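Local coordinates for protein chitinase (Chromobacterium violaceum, PDB 4TXG) that probably binds chitin and hydrolyses its glycosidic bonds, as a glycoside hydrolase of family 18, at residues W468-G473 with C494-V499; G500-W505 with K573-S578; I707-G712 with V753-V758; F713-V718 with V737-P742. One frame throughout, in Å; residues are numbered along the deposited sequence.

Contact 1. Residues W468-G473 with C494-V499; sequences WKNVSG and CGDGAV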
loop_
_atom_site.group_PDB
_atom_site.type_symbol
_atom_site.label_atom_id
_atom_site.label_comp_id
_atom_site.label_asym_id
_atom_site.label_seq_id
_atom_site.Cartn_x
_atom_site.Cartn_y
_atom_site.Cartn_z
ATOM N N TRP A 468 -8.520 -3.485 21.898
ATOM C CA TRP A 468 -9.699 -4.201 22.388
ATOM C C TRP A 468 -9.801 -4.084 23.908
ATOM O O TRP A 468 -8.789 -3.912 24.584
ATOM C CB TRP A 468 -9.631 -5.692 22.048
ATOM C CG TRP A 468 -9.543 -6.102 20.604
ATOM C CD1 TRP A 468 -10.545 -6.654 19.854
ATOM C CD2 TRP A 468 -8.382 -6.067 19.756
ATOM N NE1 TRP A 468 -10.086 -6.945 18.586
ATOM C CE2 TRP A 468 -8.763 -6.591 18.500
ATOM C CE3 TRP A 468 -7.060 -5.629 19.930
ATOM C CZ2 TRP A 468 -7.878 -6.692 17.428
ATOM C CZ3 TRP A 468 -6.178 -5.726 18.861
ATOM C CH2 TRP A 468 -6.594 -6.246 17.621
ATOM N N LYS A 469 -11.016 -4.219 24.439
ATOM C CA LYS A 469 -11.215 -4.353 25.880
ATOM C C LYS A 469 -11.840 -5.710 26.142
ATOM O O LYS A 469 -12.254 -6.388 25.197
ATOM C CB LYS A 469 -12.091 -3.222 26.437
ATOM C CG LYS A 469 -13.518 -3.166 25.902
ATOM C CD LYS A 469 -14.261 -1.988 26.541
ATOM C CE LYS A 469 -15.591 -1.688 25.855
ATOM N NZ LYS A 469 -16.667 -2.599 26.320
ATOM N N ASN A 470 -11.893 -6.102 27.414
ATOM C CA ASN A 470 -12.482 -7.373 27.817
ATOM C C ASN A 470 -11.891 -8.540 27.037
ATOM O O ASN A 470 -12.622 -9.407 26.535
ATOM C CB ASN A 470 -13.999 -7.332 27.645
ATOM C CG ASN A 470 -14.630 -6.236 28.458
ATOM O OD1 ASN A 470 -14.209 -5.976 29.583
ATOM N ND2 ASN A 470 -15.622 -5.564 27.889
ATOM N N VAL A 471 -10.564 -8.532 26.917
ATOM C CA VAL A 471 -9.827 -9.582 26.217
ATOM C C VAL A 471 -9.668 -10.832 27.085
ATOM O O VAL A 471 -9.257 -10.738 28.241
ATOM C CB VAL A 471 -8.420 -9.097 25.809
ATOM C CG1 VAL A 471 -7.607 -10.243 25.200
ATOM C CG2 VAL A 471 -8.508 -7.908 24.849
ATOM N N SER A 472 -9.985 -11.999 26.532
ATOM C CA SER A 472 -9.749 -13.253 27.252
ATOM C C SER A 472 -8.813 -14.160 26.455
ATOM O O SER A 472 -8.636 -13.977 25.256
ATOM C CB SER A 472 -11.066 -13.973 27.548
ATOM O OG SER A 472 -11.802 -14.214 26.365
ATOM N N GLY A 473 -8.206 -15.136 27.124
ATOM C CA GLY A 473 -7.255 -16.003 26.452
ATOM C C GLY A 473 -5.972 -15.268 26.105
ATOM O O GLY A 473 -5.725 -14.168 26.594
ATOM N N CYS A 494 -18.295 -8.156 15.492
ATOM C CA CYS A 494 -17.199 -7.229 15.775
ATOM C C CYS A 494 -16.425 -7.682 16.996
ATOM O O CYS A 494 -16.884 -8.543 17.749
ATOM C CB CYS A 494 -17.726 -5.808 15.995
ATOM S SG CYS A 494 -18.763 -5.645 17.459
ATOM N N GLY A 495 -15.240 -7.115 17.179
ATOM C CA GLY A 495 -14.534 -7.266 18.435
ATOM C C GLY A 495 -15.054 -6.239 19.429
ATOM O O GLY A 495 -15.841 -5.366 19.067
ATOM N N ASP A 496 -14.630 -6.342 20.684
ATOM C CA ASP A 496 -15.016 -5.359 21.701
ATOM C C ASP A 496 -13.965 -4.255 21.728
ATOM O O ASP A 496 -12.979 -4.362 22.443
ATOM C CB ASP A 496 -15.144 -6.026 23.072
ATOM C CG ASP A 496 -16.038 -5.258 24.031
ATOM O OD1 ASP A 496 -16.508 -4.153 23.687
ATOM O OD2 ASP A 496 -16.270 -5.767 25.145
ATOM N N GLY A 497 -14.167 -3.213 20.925
ATOM C CA GLY A 497 -13.178 -2.152 20.791
ATOM C C GLY A 497 -12.955 -1.380 22.075
ATOM O O GLY A 497 -13.892 -1.151 22.834
ATOM N N ALA A 498 -11.712 -0.981 22.327
ATOM C CA ALA A 498 -11.414 -0.210 23.528
ATOM C C ALA A 498 -12.024 1.182 23.394
ATOM O O ALA A 498 -12.204 1.687 22.283
ATOM C CB ALA A 498 -9.914 -0.131 23.765
ATOM N N VAL A 499 -12.357 1.791 24.526
ATOM C CA VAL A 499 -13.144 3.019 24.521
ATOM C C VAL A 499 -12.555 4.091 25.429
ATOM O O VAL A 499 -11.620 3.836 26.182
ATOM C CB VAL A 499 -14.614 2.750 24.967
ATOM C CG1 VAL A 499 -15.346 1.823 23.970
ATOM C CG2 VAL A 499 -14.655 2.173 26.383
#
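Gly-495 comes up to the edge of the Trp-468 indole, near the plane of the ring, with its CA 4.3 Å from Trp-468 CD1; the indole NE1 is hydrogen-bonded to the carbonyl of Asn-404. Asp-496 follows and carries most of the contact. Its carbonyl O accepts from Lys-469 N at 2.8 Å in a nearly straight bond, the donor lying almost along the C=O axis, and Trp-468 CA adds a CH...O contact to the same Asp-496 O at 3.3 Å. The carboxylate then reaches across to two side chains. Lys-469 NZ forms a salt bridge with Asp-496 OD1 at 3.1 Å, approaching on the syn side but 31° out of the carboxylate plane, and has a longer, weak bond to OD2. The lysine chain is extended until chi4 (81°), which swings NZ back to the acid. Asp-496 OD2 is gripped more closely by Asn-470 ND2 at 2.8 Å; this donor stands above the carboxylate plane, while the oxygen lies close to the plane of the amide. Ser-482 OG ties the two backbones together, hydrogen-bonded to both Asp-496 N and Lys-469 O.

At Gly-497 the backbone makes a single bridge to Trp-468, the last residue of edge strand 466-468 in a four-stranded antiparallel sheet. In sequence this sheet falls between the seventh and eighth barrel strands, consistent with the α+β insertion of many family 18 chitinases. Gly-497 O sits 3.5 Å from Lys-469 CE. Ala-498 CB rests on the Trp-468 carbonyl group, and both methyls of Val-499 pack on the lysine chain, CG1 at 4.0 Å from Lys-469 CE.

Contact 2. Residues G500-W505 with K573-S578; sequences GIDNIW and KKVFLS
Lys-573 and Asp-502 meet tip to tip in a salt bridge, with Lys-573 NZ 2.7 Å from Asp-502 OD2. The ammonium group stands above the carboxylate plane, 35° out of it. A bend at chi3 (73°) turns CE of the otherwise extended lysine chain toward the acid. The other oxygen, Asp-502 OD1, is hydrogen-bonded to Tyr-555 OH, so each oxygen of this buried carboxylate has its own polar partner. Tyr-555 and Thr-552 also touch the lysine side chain.

Val-575 and Leu-577 pack against Asp-502. Val-575 and the aspartate reach toward each other tip to tip, with Val-575 CG2 3.7 Å and CG1 3.9 Å from Asp-502 OD2. Leu-577 lies across the aspartate at about a right angle: its CD2 is 3.9 Å from Asp-502 O and its CD1 4.1 Å from Asp-502 OD1. Ile-501 meets the lysine instead, its CG2 4.0 Å from Lys-573 NZ, and the two side chains cross at about a right angle.

The main chain is also held on each side. Asn-503 N donates to Gly-500 O at 3.0 Å, closing the short 3-10 turn that presents Asp-502, and Asp-502 O accepts from the side-chain ND2 of Asn-520. On the other side, Lys-574 and Val-575 both face Asn-570, a G1 beta bulge at the start of strand 575-578. Leu-528 of helix 522-530 touches Ile-501, Asp-502 and Leu-577 alike. The long loop and this helix thus pack on the small antiparallel sheet of the insertion, against the G1-bulged hairpin formed by strands 565-570 and 575-578.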
loop_
_atom_site.group_PDB
_atom_site.type_symbol
_atom_site.label_atom_id
_atom_site.label_comp_id
_atom_site.label_asym_id
_atom_site.label_seq_id
_atom_site.Cartn_x
_atom_site.Cartn_y
_atom_site.Cartn_z
ATOM N N GLY A 500 -13.109 5.296 25.335
ATOM C CA GLY A 500 -12.779 6.371 26.261
ATOM C C GLY A 500 -11.327 6.807 26.180
ATOM O O GLY A 500 -10.850 7.194 25.115
ATOM N N ILE A 501 -10.624 6.732 27.307
ATOM C CA ILE A 501 -9.220 7.150 27.361
ATOM C C ILE A 501 -8.351 6.227 26.506
ATOM O O ILE A 501 -7.222 6.575 26.143
ATOM C CB ILE A 501 -8.698 7.171 28.817
ATOM C CG1 ILE A 501 -7.379 7.953 28.916
ATOM C CG2 ILE A 501 -8.572 5.750 29.366
ATOM C CD1 ILE A 501 -6.915 8.209 30.346
ATOM N N ASP A 502 -8.895 5.057 26.159
ATOM C CA ASP A 502 -8.203 4.101 25.289
ATOM C C ASP A 502 -8.531 4.272 23.801
ATOM O O ASP A 502 -8.151 3.432 22.983
ATOM C CB ASP A 502 -8.556 2.669 25.697
ATOM C CG ASP A 502 -8.116 2.335 27.098
ATOM O OD1 ASP A 502 -7.034 2.815 27.512
ATOM O OD2 ASP A 502 -8.854 1.588 27.785
ATOM N N ASN A 503 -9.217 5.354 23.442
ATOM C CA ASN A 503 -9.778 5.474 22.099
ATOM C C ASN A 503 -9.941 6.944 21.683
ATOM O O ASN A 503 -10.960 7.327 21.118
ATOM C CB ASN A 503 -11.126 4.731 22.063
ATOM C CG ASN A 503 -11.697 4.569 20.660
ATOM O OD1 ASN A 503 -10.977 4.329 19.692
ATOM N ND2 ASN A 503 -13.016 4.699 20.553
ATOM N N ILE A 504 -8.935 7.771 21.964
ATOM C CA ILE A 504 -9.138 9.217 21.860
ATOM C C ILE A 504 -9.210 9.735 20.425
ATOM O O ILE A 504 -9.695 10.837 20.194
ATOM C CB ILE A 504 -8.044 10.007 22.627
ATOM C CG1 ILE A 504 -6.711 10.043 21.872
ATOM C CG2 ILE A 504 -7.880 9.448 24.036
ATOM C CD1 ILE A 504 -5.709 11.059 22.482
ATOM N N TRP A 505 -8.743 8.943 19.464
ATOM C CA TRP A 505 -8.854 9.331 18.060
ATOM C C TRP A 505 -10.017 8.604 17.384
ATOM O O TRP A 505 -9.961 8.291 16.198
ATOM C CB TRP A 505 -7.547 9.054 17.324
ATOM C CG TRP A 505 -6.636 10.242 17.287
ATOM C CD1 TRP A 505 -6.765 11.403 17.996
ATOM C CD2 TRP A 505 -5.455 10.385 16.491
ATOM N NE1 TRP A 505 -5.735 12.265 17.684
ATOM C CE2 TRP A 505 -4.916 11.660 16.764
ATOM C CE3 TRP A 505 -4.803 9.560 15.571
ATOM C CZ2 TRP A 505 -3.754 12.131 16.142
ATOM C CZ3 TRP A 505 -3.648 10.028 14.961
ATOM C CH2 TRP A 505 -3.142 11.300 15.245
ATOM N N LYS A 573 -8.059 -3.910 33.253
ATOM C CA LYS A 573 -9.165 -3.643 32.332
ATOM C C LYS A 573 -9.297 -4.722 31.260
ATOM O O LYS A 573 -10.261 -4.725 30.483
ATOM C CB LYS A 573 -8.981 -2.286 31.647
ATOM C CG LYS A 573 -8.816 -1.104 32.583
ATOM C CD LYS A 573 -8.565 0.179 31.793
ATOM C CE LYS A 573 -9.827 0.672 31.096
ATOM N NZ LYS A 573 -9.594 1.981 30.399
ATOM N N LYS A 574 -8.322 -5.628 31.225
ATOM C CA LYS A 574 -8.170 -6.589 30.139
ATOM C C LYS A 574 -8.147 -5.865 28.794
ATOM O O LYS A 574 -8.820 -6.265 27.845
ATOM C CB LYS A 574 -9.282 -7.642 30.181
ATOM C CG LYS A 574 -9.268 -8.516 31.448
ATOM C CD LYS A 574 -8.066 -9.456 31.447
ATOM C CE LYS A 574 -8.145 -10.489 32.563
ATOM N NZ LYS A 574 -7.847 -9.862 33.876
ATOM N N VAL A 575 -7.362 -4.790 28.729
ATOM C CA VAL A 575 -7.238 -3.980 27.514
ATOM C C VAL A 575 -5.889 -4.226 26.832
ATOM O O VAL A 575 -4.840 -4.176 27.468
ATOM C CB VAL A 575 -7.399 -2.466 27.814
ATOM C CG1 VAL A 575 -6.883 -1.603 26.631
ATOM C CG2 VAL A 575 -8.846 -2.137 28.125
ATOM N N PHE A 576 -5.950 -4.525 25.537
ATOM C CA PHE A 576 -4.783 -4.735 24.680
ATOM C C PHE A 576 -4.741 -3.606 23.662
ATOM O O PHE A 576 -5.682 -3.457 22.879
ATOM C CB PHE A 576 -4.889 -6.103 23.975
ATOM C CG PHE A 576 -3.757 -6.424 23.016
ATOM C CD1 PHE A 576 -3.701 -5.861 21.744
ATOM C CD2 PHE A 576 -2.795 -7.364 23.365
ATOM C CE1 PHE A 576 -2.673 -6.193 20.862
ATOM C CE2 PHE A 576 -1.776 -7.705 22.476
ATOM C CZ PHE A 576 -1.713 -7.115 21.238
ATOM N N LEU A 577 -3.671 -2.815 23.661
ATOM C CA LEU A 577 -3.507 -1.767 22.654
ATOM C C LEU A 577 -2.278 -2.063 21.822
ATOM O O LEU A 577 -1.173 -2.093 22.351
ATOM C CB LEU A 577 -3.376 -0.381 23.304
ATOM C CG LEU A 577 -4.584 0.114 24.098
ATOM C CD1 LEU A 577 -4.254 1.415 24.808
ATOM C CD2 LEU A 577 -5.769 0.304 23.172
ATOM N N SER A 578 -2.462 -2.302 20.525
ATOM C CA SER A 578 -1.315 -2.533 19.657
ATOM C C SER A 578 -0.607 -1.220 19.356
ATOM O O SER A 578 -1.233 -0.267 18.899
ATOM C CB SER A 578 -1.745 -3.203 18.347
ATOM O OG SER A 578 -0.651 -3.252 17.455
#

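Contact 3. Residues I707-G712 with V753-V758; sequences IADQSG and VTLDVV. With CS (cesium ion), chain B.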
loop_
_atom_site.group_PDB
_atom_site.type_symbol
_atom_site.label_atom_id
_atom_site.label_comp_id
_atom_site.label_asym_id
_atom_site.label_seq_id
_atom_site.Cartn_x
_atom_site.Cartn_y
_atom_site.Cartn_z
ATOM N N ILE A 707 3.742 -24.903 -6.498
ATOM C CA ILE A 707 2.996 -24.542 -7.694
ATOM C C ILE A 707 3.101 -25.656 -8.742
ATOM O O ILE A 707 4.150 -26.274 -8.909
ATOM C CB ILE A 707 3.499 -23.201 -8.264
ATOM C CG1 ILE A 707 2.754 -22.820 -9.544
ATOM C CG2 ILE A 707 4.995 -23.257 -8.507
ATOM C CD1 ILE A 707 2.888 -21.337 -9.891
ATOM N N ALA A 708 1.994 -25.947 -9.410
ATOM C CA ALA A 708 1.957 -27.048 -10.360
ATOM C C ALA A 708 1.007 -26.708 -11.497
ATOM O O ALA A 708 0.364 -25.655 -11.473
ATOM C CB ALA A 708 1.534 -28.330 -9.669
ATOM N N ASP A 709 0.914 -27.571 -12.501
ATOM C CA ASP A 709 -0.104 -27.350 -13.519
ATOM C C ASP A 709 -1.081 -28.521 -13.537
ATOM O O ASP A 709 -0.763 -29.616 -13.062
ATOM C CB ASP A 709 0.523 -27.114 -14.906
ATOM C CG ASP A 709 1.026 -28.388 -15.563
ATOM O OD1 ASP A 709 2.184 -28.771 -15.309
ATOM O OD2 ASP A 709 0.274 -28.988 -16.363
ATOM N N GLN A 710 -2.279 -28.271 -14.056
ATOM C CA GLN A 710 -3.345 -29.270 -14.091
ATOM C C GLN A 710 -3.549 -29.842 -15.483
ATOM O O GLN A 710 -4.561 -30.494 -15.745
ATOM C CB GLN A 710 -4.668 -28.667 -13.620
ATOM C CG GLN A 710 -4.771 -28.408 -12.145
ATOM C CD GLN A 710 -6.015 -27.609 -11.798
ATOM O OE1 GLN A 710 -6.415 -26.706 -12.537
ATOM N NE2 GLN A 710 -6.626 -27.928 -10.660
ATOM N N SER A 711 -2.602 -29.595 -16.379
ATOM C CA SER A 711 -2.783 -29.958 -17.777
ATOM C C SER A 711 -1.822 -31.054 -18.216
ATOM O O SER A 711 -1.759 -31.394 -19.398
ATOM C CB SER A 711 -2.615 -28.723 -18.665
ATOM O OG SER A 711 -3.525 -27.701 -18.292
ATOM N N GLY A 712 -1.082 -31.610 -17.258
ATOM C CA GLY A 712 -0.150 -32.687 -17.538
ATOM C C GLY A 712 1.183 -32.244 -18.122
ATOM O O GLY A 712 1.933 -33.076 -18.632
ATOM N N VAL A 753 -0.436 -21.363 -26.721
ATOM C CA VAL A 753 -0.778 -22.576 -25.996
ATOM C C VAL A 753 -1.181 -22.161 -24.584
ATOM O O VAL A 753 -0.672 -21.178 -24.062
ATOM C CB VAL A 753 0.391 -23.593 -25.971
ATOM C CG1 VAL A 753 1.587 -23.042 -25.216
ATOM C CG2 VAL A 753 -0.064 -24.924 -25.388
ATOM N N THR A 754 -2.123 -22.880 -23.984
ATOM C CA THR A 754 -2.548 -22.561 -22.626
ATOM C C THR A 754 -2.412 -23.766 -21.709
ATOM O O THR A 754 -2.495 -24.918 -22.150
ATOM C CB THR A 754 -4.002 -22.090 -22.581
ATOM O OG1 THR A 754 -4.845 -23.140 -23.077
ATOM C CG2 THR A 754 -4.200 -20.842 -23.425
ATOM N N LEU A 755 -2.206 -23.494 -20.428
ATOM C CA LEU A 755 -2.208 -24.544 -19.421
ATOM C C LEU A 755 -2.781 -23.998 -18.129
ATOM O O LEU A 755 -2.610 -22.820 -17.815
ATOM C CB LEU A 755 -0.805 -25.100 -19.183
ATOM C CG LEU A 755 0.321 -24.115 -18.883
ATOM C CD1 LEU A 755 1.335 -24.767 -17.954
ATOM C CD2 LEU A 755 0.993 -23.672 -20.171
ATOM N N ASP A 756 -3.465 -24.858 -17.387
ATOM C CA ASP A 756 -4.014 -24.465 -16.104
ATOM C C ASP A 756 -2.962 -24.670 -15.030
ATOM O O ASP A 756 -2.355 -25.730 -14.952
ATOM C CB ASP A 756 -5.271 -25.267 -15.790
ATOM C CG ASP A 756 -6.361 -25.056 -16.825
ATOM O OD1 ASP A 756 -6.716 -23.887 -17.081
ATOM O OD2 ASP A 756 -6.848 -26.061 -17.385
ATOM N N VAL A 757 -2.730 -23.648 -14.217
ATOM C CA VAL A 757 -1.758 -23.775 -13.136
ATOM C C VAL A 757 -2.501 -23.701 -11.823
ATOM O O VAL A 757 -3.651 -23.279 -11.790
ATOM C CB VAL A 757 -0.677 -22.693 -13.202
ATOM C CG1 VAL A 757 0.010 -22.737 -14.564
ATOM C CG2 VAL A 757 -1.264 -21.314 -12.955
ATOM N N VAL A 758 -1.869 -24.142 -10.742
ATOM C CA VAL A 758 -2.497 -24.053 -9.426
ATOM C C VAL A 758 -1.458 -23.639 -8.406
ATOM O O VAL A 758 -0.358 -24.197 -8.375
ATOM C CB VAL A 758 -3.129 -25.386 -8.972
ATOM C CG1 VAL A 758 -3.708 -25.258 -7.571
ATOM C CG2 VAL A 758 -4.213 -25.788 -9.901
HETATM CS CS CS B . -0.317 -32.349 -21.909
HETATM O O HOH W 1 2.478 -33.726 -21.133
HETATM O O HOH W 2 -0.224 -31.827 -24.752
#
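An antiparallel sheet edge in the Chitinase C region is formed where the short strand 708-709 lies beside strand 752-758. Ala-708 and Val-758 are the hydrogen-bonded pair: Ala-708 N donates to Val-758 O at 3.1 Å, and Val-758 N returns a bond to Ala-708 O at 2.8 Å. Asp-709 and Val-757 follow as a non-hydrogen-bonded pair. Just beyond the strand, Gln-710 N donates to Asp-756 O at 2.7 Å. The Gln-710 side chain crosses that of Asp-756 at about a right angle, amide and carboxylate planes 86° apart, with OE1 3.7 Å from Asp-756 CB.

The return bond is made by a side chain instead of a carbonyl. Asp-756 N donates to Ser-711 OG at 3.0 Å, almost straight at 169°, with OG anti to the serine carbonyl carbon (chi1 -57°). Behind this serine the chain turns away from the sheet. Asp-709 OD2 accepts from Ser-711 N at 2.9 Å, on the anti side and somewhat out of the carboxylate plane, making an Asx turn, and also takes Phe-713 N; Asp-709 OD1 accepts from Leu-715 N. The aspartate thus holds the turn from within, while its CB packs on Leu-755 CD1 at 3.9 Å. At the outer end of the turn Ser-711 O, at 3.0 Å, and two waters are the ligands found for a cesium ion; one water also donates to Gly-712 O.

Strand 752-758 is flanked on its other side by strand 678-683, to which Val-753 and Leu-755 are bonded through the backbone at Ile-681 and Leu-679. Ile-707, just ahead of the edge strand, leans on Leu-715, where the chain enters the neighbouring sheet.

Contact 4. Residues F713-V718 with V737-P742; sequences FGLKVV and VSVKLP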
loop_
_atom_site.group_PDB
_atom_site.type_symbol
_atom_site.label_atom_id
_atom_site.label_comp_id
_atom_site.label_asym_id
_atom_site.label_seq_id
_atom_site.Cartn_x
_atom_site.Cartn_y
_atom_site.Cartn_z
ATOM N N PHE A 713 1.472 -30.944 -18.043
ATOM C CA PHE A 713 2.723 -30.362 -18.560
ATOM C C PHE A 713 3.946 -30.627 -17.661
ATOM O O PHE A 713 5.086 -30.558 -18.118
ATOM C CB PHE A 713 2.584 -28.840 -18.729
ATOM C CG PHE A 713 1.824 -28.408 -19.955
ATOM C CD1 PHE A 713 0.464 -28.660 -20.074
ATOM C CD2 PHE A 713 2.463 -27.693 -20.966
ATOM C CE1 PHE A 713 -0.241 -28.248 -21.201
ATOM C CE2 PHE A 713 1.764 -27.277 -22.100
ATOM C CZ PHE A 713 0.411 -27.556 -22.215
ATOM N N GLY A 714 3.716 -30.878 -16.377
ATOM C CA GLY A 714 4.820 -31.101 -15.457
ATOM C C GLY A 714 5.527 -29.846 -14.956
ATOM O O GLY A 714 6.695 -29.901 -14.571
ATOM N N LEU A 715 4.820 -28.719 -14.958
ATOM C CA LEU A 715 5.327 -27.478 -14.365
ATOM C C LEU A 715 5.791 -27.717 -12.933
ATOM O O LEU A 715 5.090 -28.362 -12.155
ATOM C CB LEU A 715 4.240 -26.396 -14.395
ATOM C CG LEU A 715 4.546 -25.005 -13.828
ATOM C CD1 LEU A 715 3.755 -23.956 -14.599
ATOM C CD2 LEU A 715 4.234 -24.903 -12.343
ATOM N N LYS A 716 6.967 -27.207 -12.579
ATOM C CA LYS A 716 7.461 -27.384 -11.216
ATOM C C LYS A 716 8.480 -26.326 -10.824
ATOM O O LYS A 716 9.035 -25.629 -11.671
ATOM C CB LYS A 716 8.083 -28.769 -11.055
ATOM C CG LYS A 716 9.379 -28.955 -11.821
ATOM C CD LYS A 716 9.817 -30.412 -11.778
ATOM C CE LYS A 716 11.237 -30.596 -12.290
ATOM N NZ LYS A 716 11.437 -30.011 -13.644
ATOM N N VAL A 717 8.732 -26.214 -9.525
ATOM C CA VAL A 717 9.788 -25.342 -9.035
ATOM C C VAL A 717 11.142 -26.001 -9.237
ATOM O O VAL A 717 11.352 -27.138 -8.802
ATOM C CB VAL A 717 9.580 -25.013 -7.544
ATOM C CG1 VAL A 717 10.801 -24.294 -6.962
ATOM C CG2 VAL A 717 8.310 -24.190 -7.375
ATOM N N VAL A 718 12.058 -25.301 -9.903
ATOM C CA VAL A 718 13.400 -25.828 -10.111
ATOM C C VAL A 718 14.398 -25.188 -9.153
ATOM O O VAL A 718 15.509 -25.686 -8.966
ATOM C CB VAL A 718 13.886 -25.624 -11.567
ATOM C CG1 VAL A 718 13.153 -26.578 -12.488
ATOM C CG2 VAL A 718 13.691 -24.176 -12.017
ATOM N N VAL A 737 10.337 -21.271 -11.502
ATOM C CA VAL A 737 9.497 -22.342 -12.028
ATOM C C VAL A 737 9.943 -22.692 -13.442
ATOM O O VAL A 737 10.409 -21.821 -14.168
ATOM C CB VAL A 737 8.019 -21.899 -12.017
ATOM C CG1 VAL A 737 7.155 -22.766 -12.920
ATOM C CG2 VAL A 737 7.502 -21.887 -10.589
ATOM N N SER A 738 9.837 -23.966 -13.811
ATOM C CA SER A 738 10.112 -24.404 -15.173
ATOM C C SER A 738 8.925 -25.177 -15.726
ATOM O O SER A 738 8.350 -26.027 -15.049
ATOM C CB SER A 738 11.364 -25.277 -15.223
ATOM O OG SER A 738 11.463 -25.978 -16.457
ATOM N N VAL A 739 8.559 -24.879 -16.964
ATOM C CA VAL A 739 7.636 -25.742 -17.681
ATOM C C VAL A 739 8.146 -25.870 -19.112
ATOM O O VAL A 739 8.622 -24.903 -19.697
ATOM C CB VAL A 739 6.189 -25.211 -17.647
ATOM C CG1 VAL A 739 6.095 -23.834 -18.314
ATOM C CG2 VAL A 739 5.225 -26.225 -18.300
ATOM N N LYS A 740 8.086 -27.081 -19.655
ATOM C CA LYS A 740 8.565 -27.334 -21.006
ATOM C C LYS A 740 7.413 -27.693 -21.932
ATOM O O LYS A 740 6.456 -28.350 -21.511
ATOM C CB LYS A 740 9.582 -28.481 -21.018
ATOM C CG LYS A 740 10.812 -28.246 -20.184
ATOM C CD LYS A 740 11.788 -29.403 -20.321
ATOM C CE LYS A 740 13.006 -29.189 -19.434
ATOM N NZ LYS A 740 13.982 -30.305 -19.539
ATOM N N LEU A 741 7.510 -27.287 -23.195
ATOM C CA LEU A 741 6.668 -27.906 -24.207
ATOM C C LEU A 741 6.970 -29.400 -24.176
ATOM O O LEU A 741 8.130 -29.797 -24.051
ATOM C CB LEU A 741 6.935 -27.329 -25.602
ATOM C CG LEU A 741 6.516 -25.870 -25.851
ATOM C CD1 LEU A 741 6.947 -25.401 -27.238
ATOM C CD2 LEU A 741 5.001 -25.708 -25.683
ATOM N N PRO A 742 5.934 -30.244 -24.264
ATOM C CA PRO A 742 6.200 -31.685 -24.371
ATOM C C PRO A 742 7.084 -31.958 -25.554
ATOM O O PRO A 742 7.031 -31.205 -26.528
ATOM C CB PRO A 742 4.826 -32.312 -24.609
ATOM C CG PRO A 742 3.883 -31.324 -24.301
ATOM C CD PRO A 742 4.501 -29.944 -24.265
HETATM O O HOH W 3 7.630 -29.468 -18.062
HETATM O O HOH W 4 5.902 -30.922 -20.802
HETATM O O HOH W 5 8.981 -28.781 -15.584
#
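Ser-738 O is gripped by two donors: Lys-716 N bonds it at 3.1 Å, and a water donates to it at 2.9 Å. Leu-715 CA adds a CH...O contact to Ser-738 O at 3.4 Å. The same water gives its other hydrogen to Gly-714 O and is reached weakly by Lys-716 NZ. In return Ser-738 N donates to Lys-716 O at 2.8 Å in a nearly linear bond. Where the strands diverge, two further waters span the gap, both donating to Phe-713 O, one accepting from Lys-740 N and the other donating to Lys-740 O.

The Lys-716/Ser-738 pair sets strand 716-719 antiparallel to strand 734-740 at the outer edge of a six-stranded mixed sheet. Val-717 and Val-737 form the non-hydrogen-bonded pair on one face, crossing at about a right angle with their CG2 atoms 4.0 Å apart. Leu-715, its CG anti to the backbone N (chi1 -180°), sets CG against Val-737 CG1 at 3.6 Å and CB beside Val-739. Its side chain also touches Val-757 of strand 752-758, joining this sheet to the next. Phe-713 CB packs on Val-739 CG2 at 3.7 Å, and its ring extends toward Pro-742 CD. At the corner of the chain Val-718 CG1 rests 3.5 Å from Ser-738 CB, while Ser-738 OG is hydrogen-bonded to Glu-694 OE2.

Overall arrangement
The four contacts fall into two pairs. Contacts 1 and 2, centres 9 Å apart, belong to the family 18 region and meet along strand 575-578, which belongs to contact 2 and is hydrogen-bonded to the first segment of contact 1: Trp-468 N bonds to Phe-576 O at 3.0 Å, and Val-471 N to Lys-574 O. Contacts 3 and 4, also 9 Å apart between centres, belong to the Chitinase C region, contact 4 nested in the loop closed by contact 3. There Ile-707 CG2 lies 3.5 Å from Val-737 CG2, consistent with two sheets packed as a β-sandwich. Centres of contacts 1 and 3 are about 45 Å apart. In this family the catalytic signature is expected around barrel strand 308-312, outside all four contacts.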